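Local coordinates for protein eukaryotic Translation Initiation 4E (Schistosoma mansoni, PDB 3HXI) that binds the 7-methylguanosine cap of messenger RNA as translation initiation factor 4E and is held in complex with a 4E-BP peptide, at residues 12-24 against 61-73. Sequence-based numbering, arbitrary orientation. Where two conformers were deposited one is given.
Sequences LQDSWSYYLFQFR and GKDLYMFKSDIMP. With GTG (7-methyl-guanosine-5'-triphosphate-5'-guanosine), chain C.
The carbonyl oxygen of Gly61 is gripped by two groups: a water, 2.7 Å from Gly61 O, which also accepts the backbone N-H of Phe23, and the ribose hydroxyl O3E of the cap analogue, which donates across 3.1 Å to Gly61 O. The edge of the Phe21 ring lies in plane beside that carbonyl, its CE2 coming within 3.5 Å of GTG O4E, while Phe23 lays one ring face under GTG O2E. Both phenylalanines thus line the part of the pocket that receives the second nucleoside. Away from the ligand, residues 15-21 and 63-68 lie side by side as neighbouring antiparallel strands, 157° apart in direction, in the curved sheet of the eIF4E fold. Ser17, Tyr19 and Phe21 form hydrogen-bonded pairs with Phe67, Tyr65 and Asp63, respectively; the carboxylate of Asp63 is held by a salt bridge to Arg129 and a hydrogen bond from Gln127, both of which also bind the cap analogue. On the face bearing Tyr19, Pro73 folds back so that its CG sits 3.6 Å from the centroid of the Tyr19 ring, almost on the ring normal, and a water joins Ser17 OG to Ser69 O. The other end of the ladder is built round Trp16. With CG anti to the carbonyl carbon (chi1 -60°), its indole lies alongside the Lys68 side chain, and the six-membered ring is sandwiched between Met66 CE on one face and Lys68 CG, 3.8 Å from the centroid, on the other. Lys68 stays extended, bringing NZ to 3.5 Å from Asp14 OD2 in a long salt bridge, with a further hydrogen bond from NZ to Asp118 O.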
ATOM      1  N   LEU A  12     -13.545  -5.932   9.423  1.00 21.36           N
ATOM      2  CA  LEU A  12     -12.714  -6.251   8.270  1.00 20.03           C
ATOM      3  C   LEU A  12     -12.090  -7.634   8.399  1.00 20.47           C
ATOM      4  O   LEU A  12     -11.911  -8.149   9.511  1.00 20.64           O
ATOM      5  CB  LEU A  12     -11.599  -5.218   8.130  1.00 19.98           C
ATOM      6  CG  LEU A  12     -11.991  -3.749   8.044  1.00 19.24           C
ATOM      7  CD1 LEU A  12     -10.713  -2.938   8.039  1.00 18.86           C
ATOM      8  CD2 LEU A  12     -12.780  -3.475   6.794  1.00 18.18           C
ATOM      9  N   GLN A  13     -11.758  -8.213   7.247  1.00 20.48           N
ATOM     10  CA  GLN A  13     -10.934  -9.429   7.162  1.00 20.17           C
ATOM     11  C   GLN A  13      -9.683  -9.335   8.020  1.00 20.66           C
ATOM     12  O   GLN A  13      -9.333 -10.306   8.705  1.00 19.27           O
ATOM     13  CB  GLN A  13     -10.544  -9.736   5.710  1.00 19.99           C
ATOM     14  CG  GLN A  13      -9.577 -10.928   5.574  1.00 19.47           C
ATOM     15  CD  GLN A  13     -10.190 -12.230   6.091  1.00 24.11           C
ATOM     16  OE1 GLN A  13     -11.413 -12.381   6.145  1.00 23.83           O
ATOM     17  NE2 GLN A  13      -9.338 -13.171   6.471  1.00 25.67           N
ATOM     18  N   ASP A  14      -9.025  -8.171   8.002  1.00 18.95           N
ATOM     19  CA  ASP A  14      -7.837  -7.952   8.820  1.00 19.46           C
ATOM     20  C   ASP A  14      -7.865  -6.665   9.607  1.00 18.49           C
ATOM     21  O   ASP A  14      -8.548  -5.708   9.233  1.00 20.04           O
ATOM     22  CB  ASP A  14      -6.575  -7.949   7.938  1.00 19.87           C
ATOM     23  CG  ASP A  14      -6.073  -9.333   7.655  1.00 21.72           C
ATOM     24  OD1 ASP A  14      -5.474  -9.936   8.574  1.00 24.34           O
ATOM     25  OD2 ASP A  14      -6.294  -9.829   6.531  1.00 20.56           O
ATOM     26  N   SER A  15      -7.098  -6.657  10.697  1.00 18.67           N
ATOM     27  CA  SER A  15      -6.738  -5.431  11.390  0.50 18.22           C
ATOM     28  C   SER A  15      -5.538  -4.801  10.690  1.00 18.09           C
ATOM     29  O   SER A  15      -4.613  -5.512  10.275  1.00 18.95           O
ATOM     30  CB  SER A  15      -6.377  -5.720  12.842  0.50 18.34           C
ATOM     31  OG  SER A  15      -6.117  -4.512  13.519  0.50 17.44           O
ATOM     32  N   TRP A  16      -5.574  -3.477  10.561  1.00 17.94           N
ATOM     33  CA  TRP A  16      -4.545  -2.698   9.859  1.00 18.56           C
ATOM     34  C   TRP A  16      -4.016  -1.600  10.745  1.00 18.63           C
ATOM     35  O   TRP A  16      -4.748  -1.050  11.576  1.00 19.20           O
ATOM     36  CB  TRP A  16      -5.124  -2.059   8.579  1.00 18.92           C
ATOM     37  CG  TRP A  16      -5.649  -3.033   7.608  1.00 17.24           C
ATOM     38  CD1 TRP A  16      -6.906  -3.570   7.589  1.00 16.95           C
ATOM     39  CD2 TRP A  16      -4.958  -3.587   6.480  1.00 18.99           C
ATOM     40  NE1 TRP A  16      -7.028  -4.455   6.548  1.00 17.63           N
ATOM     41  CE2 TRP A  16      -5.853  -4.478   5.840  1.00 16.37           C
ATOM     42  CE3 TRP A  16      -3.669  -3.428   5.955  1.00 16.40           C
ATOM     43  CZ2 TRP A  16      -5.505  -5.209   4.702  1.00 17.34           C
ATOM     44  CZ3 TRP A  16      -3.322  -4.145   4.805  1.00 18.93           C
ATOM     45  CH2 TRP A  16      -4.235  -5.033   4.197  1.00 16.29           C
ATOM     46  N   SER A  17      -2.744  -1.261  10.553  1.00 17.93           N
ATOM     47  CA  SER A  17      -2.166  -0.106  11.224  1.00 18.67           C
ATOM     48  C   SER A  17      -1.662   0.923  10.213  1.00 18.50           C
ATOM     49  O   SER A  17      -1.222   0.568   9.114  1.00 17.84           O
ATOM     50  CB  SER A  17      -1.069  -0.528  12.186  1.00 18.21           C
ATOM     51  OG  SER A  17      -1.638  -1.307  13.230  1.00 19.82           O
ATOM     52  N   TYR A  18      -1.767   2.191  10.590  1.00 18.04           N
ATOM     53  CA  TYR A  18      -1.486   3.295   9.688  1.00 18.09           C
ATOM     54  C   TYR A  18      -0.337   4.108  10.264  1.00 18.44           C
ATOM     55  O   TYR A  18      -0.350   4.499  11.448  1.00 18.39           O
ATOM     56  CB  TYR A  18      -2.738   4.152   9.550  1.00 17.63           C
ATOM     57  CG  TYR A  18      -2.858   5.001   8.296  1.00 18.79           C
ATOM     58  CD1 TYR A  18      -2.558   6.361   8.327  1.00 21.40           C
ATOM     59  CD2 TYR A  18      -3.342   4.459   7.094  1.00 21.10           C
ATOM     60  CE1 TYR A  18      -2.712   7.160   7.193  1.00 20.01           C
ATOM     61  CE2 TYR A  18      -3.485   5.251   5.947  1.00 20.81           C
ATOM     62  CZ  TYR A  18      -3.176   6.609   6.020  1.00 18.93           C
ATOM     63  OH  TYR A  18      -3.323   7.426   4.916  1.00 19.01           O
ATOM     64  N   TYR A  19       0.658   4.369   9.430  1.00 17.70           N
ATOM     65  CA  TYR A  19       1.861   5.034   9.895  1.00 17.95           C
ATOM     66  C   TYR A  19       2.191   6.227   9.037  1.00 17.82           C
ATOM     67  O   TYR A  19       1.893   6.245   7.839  1.00 17.98           O
ATOM     68  CB  TYR A  19       3.069   4.082   9.810  1.00 19.06           C
ATOM     69  CG  TYR A  19       2.931   2.763  10.516  1.00 19.25           C
ATOM     70  CD1 TYR A  19       3.572   2.544  11.727  1.00 19.22           C
ATOM     71  CD2 TYR A  19       2.188   1.709   9.953  1.00 19.60           C
ATOM     72  CE1 TYR A  19       3.470   1.321  12.389  1.00 20.41           C
ATOM     73  CE2 TYR A  19       2.078   0.486  10.603  1.00 17.46           C
ATOM     74  CZ  TYR A  19       2.714   0.302  11.824  1.00 21.49           C
ATOM     75  OH  TYR A  19       2.614  -0.902  12.481  1.00 21.89           O
ATOM     76  N   LEU A  20       2.826   7.217   9.669  1.00 17.27           N
ATOM     77  CA  LEU A  20       3.444   8.343   8.973  1.00 17.60           C
ATOM     78  C   LEU A  20       4.939   8.244   9.069  1.00 17.74           C
ATOM     79  O   LEU A  20       5.486   8.051  10.156  1.00 18.14           O
ATOM     80  CB  LEU A  20       3.014   9.675   9.618  1.00 17.07           C
ATOM     81  CG  LEU A  20       1.538   9.799  10.000  1.00 20.17           C
ATOM     82  CD1 LEU A  20       1.276  11.155  10.663  1.00 21.95           C
ATOM     83  CD2 LEU A  20       0.604   9.601   8.786  1.00 25.00           C
ATOM     84  N   PHE A  21       5.606   8.384   7.928  1.00 18.12           N
ATOM     85  CA  PHE A  21       7.057   8.518   7.894  1.00 18.76           C
ATOM     86  C   PHE A  21       7.420  10.000   7.824  1.00 20.47           C
ATOM     87  O   PHE A  21       7.097  10.670   6.858  1.00 19.71           O
ATOM     88  CB  PHE A  21       7.658   7.776   6.680  1.00 19.51           C
ATOM     89  CG  PHE A  21       9.142   7.960   6.560  1.00 17.58           C
ATOM     90  CD1 PHE A  21      10.010   7.049   7.144  1.00 17.06           C
ATOM     91  CD2 PHE A  21       9.668   9.074   5.917  1.00 19.97           C
ATOM     92  CE1 PHE A  21      11.384   7.233   7.073  1.00 19.15           C
ATOM     93  CE2 PHE A  21      11.041   9.260   5.831  1.00 21.72           C
ATOM     94  CZ  PHE A  21      11.902   8.347   6.435  1.00 19.70           C
ATOM     95  N   GLN A  22       8.095  10.515   8.843  1.00 22.20           N
ATOM     96  CA  GLN A  22       8.518  11.916   8.807  1.00 23.69           C
ATOM     97  C   GLN A  22       9.981  12.033   9.121  1.00 24.83           C
ATOM     98  O   GLN A  22      10.394  11.713  10.239  1.00 25.31           O
ATOM     99  CB  GLN A  22       7.720  12.730   9.819  1.00 24.23           C
ATOM    100  CG  GLN A  22       6.220  12.805   9.549  1.00 25.41           C
ATOM    101  CD  GLN A  22       5.465  13.342  10.747  1.00 28.28           C
ATOM    102  OE1 GLN A  22       5.402  12.695  11.784  1.00 27.41           O
ATOM    103  NE2 GLN A  22       4.888  14.526  10.606  1.00 26.31           N
ATOM    104  N   PHE A  23      10.775  12.479   8.147  1.00 25.97           N
ATOM    105  CA  PHE A  23      12.220  12.545   8.348  1.00 27.02           C
ATOM    106  C   PHE A  23      12.583  13.692   9.281  1.00 27.26           C
ATOM    107  O   PHE A  23      12.144  14.822   9.088  1.00 26.32           O
ATOM    108  CB  PHE A  23      13.005  12.705   7.042  1.00 28.13           C
ATOM    109  CG  PHE A  23      14.420  13.202   7.254  1.00 30.48           C
ATOM    110  CD1 PHE A  23      15.419  12.333   7.704  1.00 33.03           C
ATOM    111  CD2 PHE A  23      14.746  14.535   7.030  1.00 33.11           C
ATOM    112  CE1 PHE A  23      16.719  12.780   7.926  1.00 34.28           C
ATOM    113  CE2 PHE A  23      16.047  14.995   7.244  1.00 34.25           C
ATOM    114  CZ  PHE A  23      17.036  14.108   7.693  1.00 32.26           C
ATOM    115  N   ARG A  24      13.376  13.371  10.295  1.00 27.88           N
ATOM    116  CA  ARG A  24      14.101  14.378  11.051  1.00 29.09           C
ATOM    117  C   ARG A  24      15.560  13.959  11.133  1.00 29.92           C
ATOM    118  O   ARG A  24      15.879  12.753  11.155  1.00 29.15           O
ATOM    119  CB  ARG A  24      13.495  14.590  12.445  1.00 28.78           C
ATOM    120  CG  ARG A  24      12.126  15.291  12.431  1.00 29.02           C
ATOM    121  CD  ARG A  24      10.976  14.279  12.371  1.00 30.59           C
ATOM    122  NE  ARG A  24      10.752  13.654  13.674  1.00 29.78           N
ATOM    123  CZ  ARG A  24      10.166  12.471  13.872  1.00 30.25           C
ATOM    124  NH1 ARG A  24      10.024  12.024  15.111  1.00 25.55           N
ATOM    125  NH2 ARG A  24       9.711  11.736  12.849  1.00 27.55           N
ATOM    126  N   GLY A  61       8.350  13.879   0.569  1.00 28.91           N
ATOM    127  CA  GLY A  61       9.210  13.058   1.421  1.00 28.26           C
ATOM    128  C   GLY A  61       8.573  12.564   2.711  1.00 27.94           C
ATOM    129  O   GLY A  61       9.236  11.843   3.479  1.00 28.99           O
ATOM    130  N   LYS A  62       7.322  12.970   2.972  1.00 26.78           N
ATOM    131  CA  LYS A  62       6.531  12.477   4.119  1.00 25.26           C
ATOM    132  C   LYS A  62       5.609  11.395   3.587  1.00 23.69           C
ATOM    133  O   LYS A  62       4.821  11.653   2.687  1.00 23.55           O
ATOM    134  CB  LYS A  62       5.702  13.589   4.757  1.00 25.41           C
ATOM    135  CG  LYS A  62       4.647  13.082   5.778  1.00 26.64           C
ATOM    136  CD  LYS A  62       3.996  14.231   6.560  1.00 27.68           C
ATOM    137  CE  LYS A  62       2.594  13.850   7.048  1.00 30.41           C
ATOM    138  NZ  LYS A  62       2.117  14.771   8.131  1.00 33.68           N
ATOM    139  N   ASP A  63       5.729  10.185   4.113  1.00 21.00           N
ATOM    140  CA  ASP A  63       5.108   9.036   3.476  1.00 19.67           C
ATOM    141  C   ASP A  63       4.021   8.427   4.363  1.00 19.89           C
ATOM    142  O   ASP A  63       4.037   8.607   5.578  1.00 20.46           O
ATOM    143  CB  ASP A  63       6.170   7.977   3.125  1.00 19.26           C
ATOM    144  CG  ASP A  63       7.242   8.493   2.155  1.00 18.84           C
ATOM    145  OD1 ASP A  63       7.044   9.556   1.564  1.00 20.43           O
ATOM    146  OD2 ASP A  63       8.294   7.824   1.972  1.00 19.51           O
ATOM    147  N   LEU A  64       3.096   7.703   3.737  1.00 19.49           N
ATOM    148  CA  LEU A  64       2.009   7.011   4.416  1.00 18.84           C
ATOM    149  C   LEU A  64       2.173   5.508   4.187  1.00 19.22           C
ATOM    150  O   LEU A  64       2.393   5.069   3.049  1.00 17.53           O
ATOM    151  CB  LEU A  64       0.663   7.453   3.848  1.00 18.56           C
ATOM    152  CG  LEU A  64       0.408   8.957   3.725  1.00 20.45           C
ATOM    153  CD1 LEU A  64      -0.927   9.205   2.978  1.00 20.28           C
ATOM    154  CD2 LEU A  64       0.414   9.602   5.109  1.00 19.64           C
ATOM    155  N   TYR A  65       2.073   4.742   5.272  1.00 18.44           N
ATOM    156  CA  TYR A  65       2.190   3.274   5.233  1.00 17.35           C
ATOM    157  C   TYR A  65       0.951   2.662   5.860  1.00 18.25           C
ATOM    158  O   TYR A  65       0.588   3.034   6.990  1.00 17.80           O
ATOM    159  CB  TYR A  65       3.417   2.811   6.045  1.00 18.48           C
ATOM    160  CG  TYR A  65       4.770   3.030   5.379  1.00 16.26           C
ATOM    161  CD1 TYR A  65       5.474   1.944   4.823  1.00 16.78           C
ATOM    162  CD2 TYR A  65       5.342   4.313   5.298  1.00 18.91           C
ATOM    163  CE1 TYR A  65       6.710   2.130   4.200  1.00 18.91           C
ATOM    164  CE2 TYR A  65       6.582   4.511   4.679  1.00 15.97           C
ATOM    165  CZ  TYR A  65       7.261   3.408   4.133  1.00 18.28           C
ATOM    166  OH  TYR A  65       8.484   3.570   3.495  1.00 19.35           O
ATOM    167  N   MET A  66       0.312   1.721   5.163  1.00 16.50           N
ATOM    168  CA  MET A  66      -0.800   0.969   5.768  1.00 18.49           C
ATOM    169  C   MET A  66      -0.533  -0.527   5.664  1.00 17.51           C
ATOM    170  O   MET A  66      -0.464  -1.073   4.552  1.00 16.87           O
ATOM    171  CB  MET A  66      -2.156   1.311   5.144  1.00 17.24           C
ATOM    172  CG  MET A  66      -3.331   0.577   5.841  1.00 22.30           C
ATOM    173  SD  MET A  66      -4.893   0.568   4.937  1.00 21.87           S
ATOM    174  CE  MET A  66      -4.538  -0.669   3.677  1.00 22.62           C
ATOM    175  N   PHE A  67      -0.362  -1.170   6.823  1.00 16.86           N
ATOM    176  CA  PHE A  67       0.050  -2.573   6.899  1.00 17.41           C
ATOM    177  C   PHE A  67      -0.846  -3.402   7.818  1.00 17.89           C
ATOM    178  O   PHE A  67      -1.344  -2.887   8.814  1.00 17.09           O
ATOM    179  CB  PHE A  67       1.514  -2.651   7.373  1.00 18.17           C
ATOM    180  CG  PHE A  67       2.506  -2.489   6.245  1.00 16.62           C
ATOM    181  CD1 PHE A  67       3.255  -3.572   5.794  1.00 15.85           C
ATOM    182  CD2 PHE A  67       2.649  -1.258   5.604  1.00 15.22           C
ATOM    183  CE1 PHE A  67       4.156  -3.432   4.702  1.00 17.40           C
ATOM    184  CE2 PHE A  67       3.545  -1.108   4.514  1.00 14.06           C
ATOM    185  CZ  PHE A  67       4.291  -2.198   4.072  1.00 16.64           C
ATOM    186  N   LYS A  68      -1.039  -4.683   7.500  1.00 18.82           N
ATOM    187  CA  LYS A  68      -1.742  -5.589   8.418  1.00 19.15           C
ATOM    188  C   LYS A  68      -1.038  -5.438   9.750  1.00 20.19           C
ATOM    189  O   LYS A  68       0.203  -5.428   9.792  1.00 20.34           O
ATOM    190  CB  LYS A  68      -1.720  -7.052   7.917  1.00 19.19           C
ATOM    191  CG  LYS A  68      -2.525  -7.236   6.648  1.00 18.64           C
ATOM    192  CD  LYS A  68      -2.750  -8.681   6.262  1.00 21.07           C
ATOM    193  CE  LYS A  68      -3.540  -8.791   4.967  1.00 21.43           C
ATOM    194  NZ  LYS A  68      -3.536 -10.191   4.484  1.00 23.69           N
ATOM    195  N   SER A  69      -1.826  -5.299  10.830  1.00 21.35           N
ATOM    196  CA  SER A  69      -1.317  -4.885  12.144  0.50 21.34           C
ATOM    197  C   SER A  69      -0.132  -5.693  12.680  1.00 22.15           C
ATOM    198  O   SER A  69       0.717  -5.160  13.390  1.00 23.08           O
ATOM    199  CB  SER A  69      -2.448  -4.886  13.182  0.50 21.48           C
ATOM    200  OG  SER A  69      -3.041  -6.166  13.282  0.50 19.88           O
ATOM    201  N   ASP A  70      -0.075  -6.975  12.349  1.00 22.59           N
ATOM    202  CA  ASP A  70       1.027  -7.825  12.842  1.00 23.76           C
ATOM    203  C   ASP A  70       2.340  -7.647  12.081  1.00 22.74           C
ATOM    204  O   ASP A  70       3.364  -8.227  12.451  1.00 22.60           O
ATOM    205  CB  ASP A  70       0.619  -9.297  12.836  1.00 25.35           C
ATOM    206  CG  ASP A  70      -0.187  -9.678  14.066  1.00 31.08           C
ATOM    207  OD1 ASP A  70      -0.045  -8.995  15.107  1.00 34.34           O
ATOM    208  OD2 ASP A  70      -0.955 -10.662  13.990  1.00 38.60           O
ATOM    209  N   ILE A  71       2.297  -6.842  11.024  1.00 21.59           N
ATOM    210  CA  ILE A  71       3.440  -6.670  10.131  1.00 21.85           C
ATOM    211  C   ILE A  71       3.986  -5.257  10.269  1.00 21.54           C
ATOM    212  O   ILE A  71       3.290  -4.284   9.978  1.00 21.01           O
ATOM    213  CB  ILE A  71       3.037  -6.889   8.650  1.00 20.81           C
ATOM    214  CG1 ILE A  71       2.329  -8.237   8.482  1.00 22.09           C
ATOM    215  CG2 ILE A  71       4.283  -6.784   7.740  1.00 20.66           C
ATOM    216  CD1 ILE A  71       1.810  -8.492   7.093  1.00 22.65           C
ATOM    217  N   MET A  72       5.229  -5.150  10.721  1.00 22.46           N
ATOM    218  CA  MET A  72       5.906  -3.873  10.787  1.00 23.92           C
ATOM    219  C   MET A  72       6.143  -3.373   9.362  1.00 22.30           C
ATOM    220  O   MET A  72       6.429  -4.173   8.457  1.00 20.68           O
ATOM    221  CB  MET A  72       7.238  -4.004  11.536  1.00 24.48           C
ATOM    222  CG  MET A  72       7.074  -4.114  13.043  1.00 27.40           C
ATOM    223  SD  MET A  72       8.662  -4.264  13.876  1.00 32.51           S
ATOM    224  CE  MET A  72       9.146  -5.918  13.367  1.00 31.55           C
ATOM    225  N   PRO A  73       5.977  -2.057   9.143  1.00 22.17           N
ATOM    226  CA  PRO A  73       6.165  -1.518   7.797  1.00 22.02           C
ATOM    227  C   PRO A  73       7.640  -1.308   7.442  1.00 23.03           C
ATOM    228  O   PRO A  73       8.068  -0.176   7.207  1.00 23.35           O
ATOM    229  CB  PRO A  73       5.437  -0.170   7.873  1.00 22.44           C
ATOM    230  CG  PRO A  73       5.622   0.256   9.281  1.00 21.56           C
ATOM    231  CD  PRO A  73       5.571  -1.005  10.104  1.00 21.57           C
TER
HETATM  232  PA  GTG C 501      12.753   5.532  -0.313  1.00 21.25           P
HETATM  233  O1A GTG C 501      12.187   6.667   0.497  1.00 20.05           O
HETATM  234  O2A GTG C 501      11.906   4.350  -0.732  1.00 23.21           O
HETATM  235  O3A GTG C 501      13.522   6.039  -1.629  1.00 21.39           O
HETATM  236  PB  GTG C 501      13.521   7.473  -2.317  1.00 22.28           P
HETATM  237  O1B GTG C 501      12.116   7.949  -2.596  1.00 21.88           O
HETATM  238  O2B GTG C 501      14.519   7.364  -3.465  1.00 20.60           O
HETATM  239  O3B GTG C 501      14.229   8.351  -1.171  1.00 20.52           O
HETATM  240  N9A GTG C 501      14.594   2.500   3.704  1.00 21.80           N
HETATM  241  C8A GTG C 501      13.456   2.448   3.004  1.00 20.77           C
HETATM  242  N7A GTG C 501      12.725   1.398   3.443  1.00 20.35           N
HETATM  243  C7X GTG C 501      11.394   1.036   2.895  1.00 20.75           C
HETATM  244  C5A GTG C 501      13.422   0.805   4.416  1.00 20.56           C
HETATM  245  C6A GTG C 501      13.139  -0.315   5.206  1.00 22.64           C
HETATM  246  O6A GTG C 501      12.083  -0.979   5.097  1.00 20.99           O
HETATM  247  N1A GTG C 501      14.071  -0.697   6.115  1.00 22.15           N
HETATM  248  C2A GTG C 501      15.230   0.021   6.257  1.00 22.57           C
HETATM  249  N2A GTG C 501      16.167  -0.333   7.156  1.00 22.37           N
HETATM  250  N3A GTG C 501      15.494   1.105   5.493  1.00 21.59           N
HETATM  251  C4A GTG C 501      14.592   1.504   4.580  1.00 21.15           C
HETATM  252  O5D GTG C 501      13.933   4.926   0.551  1.00 21.02           O
HETATM  253  C5D GTG C 501      14.998   5.778   0.961  1.00 20.59           C
HETATM  254  C4D GTG C 501      15.927   5.010   1.874  1.00 21.64           C
HETATM  255  O4D GTG C 501      15.234   4.715   3.078  1.00 20.99           O
HETATM  256  C3D GTG C 501      16.366   3.669   1.322  1.00 23.31           C
HETATM  257  O3D GTG C 501      17.455   3.813   0.413  1.00 22.81           O
HETATM  258  C2D GTG C 501      16.739   2.932   2.585  1.00 23.34           C
HETATM  259  O2D GTG C 501      18.055   3.324   3.007  1.00 23.97           O
HETATM  260  C1D GTG C 501      15.712   3.466   3.577  1.00 22.42           C
HETATM  261  PG  GTG C 501      14.382   9.949  -1.125  1.00 21.25           P
HETATM  262  O1G GTG C 501      13.399  10.664  -1.996  1.00 21.42           O
HETATM  263  O2G GTG C 501      15.860  10.282  -1.232  1.00 22.85           O
HETATM  264  O5E GTG C 501      13.967  10.196   0.408  1.00 22.25           O
HETATM  265  C5E GTG C 501      12.604  10.077   0.811  1.00 20.85           C
HETATM  266  C4E GTG C 501      12.464  10.452   2.271  1.00 22.56           C
HETATM  267  O4E GTG C 501      13.208   9.518   3.060  1.00 21.11           O
HETATM  268  C3E GTG C 501      13.047  11.817   2.592  1.00 23.30           C
HETATM  269  O3E GTG C 501      12.326  12.323   3.728  1.00 24.31           O
HETATM  270  C2E GTG C 501      14.475  11.526   3.031  1.00 22.62           C
HETATM  271  O2E GTG C 501      15.010  12.534   3.905  1.00 22.59           O
HETATM  272  C1E GTG C 501      14.268  10.203   3.755  1.00 24.52           C
HETATM  273  N9B GTG C 501      15.407   9.266   3.803  1.00 24.29           N
HETATM  274  C8B GTG C 501      15.882   8.830   2.510  1.00 26.24           C
HETATM  275  N7B GTG C 501      16.939   7.903   2.903  1.00 26.72           N
HETATM  276  C5B GTG C 501      16.971   7.840   4.268  1.00 26.85           C
HETATM  277  C6B GTG C 501      17.799   7.085   5.226  1.00 27.70           C
HETATM  278  O6B GTG C 501      18.679   6.312   4.761  1.00 26.90           O
HETATM  279  N1B GTG C 501      17.578   7.280   6.557  1.00 26.77           N
HETATM  280  C2B GTG C 501      16.604   8.138   7.019  1.00 27.23           C
HETATM  281  N2B GTG C 501      16.391   8.312   8.347  1.00 26.10           N
HETATM  282  N3B GTG C 501      15.808   8.856   6.190  1.00 26.54           N
HETATM  283  C4B GTG C 501      15.951   8.727   4.855  1.00 25.36           C
HETATM  284  O   HOH W   1      -0.041  -2.667  14.881  1.00 27.92           O
HETATM  285  O   HOH W   2       1.481  -2.875  11.068  1.00 26.34           O
HETATM  286  O   HOH W   3       9.470  13.317   5.776  1.00 34.36           O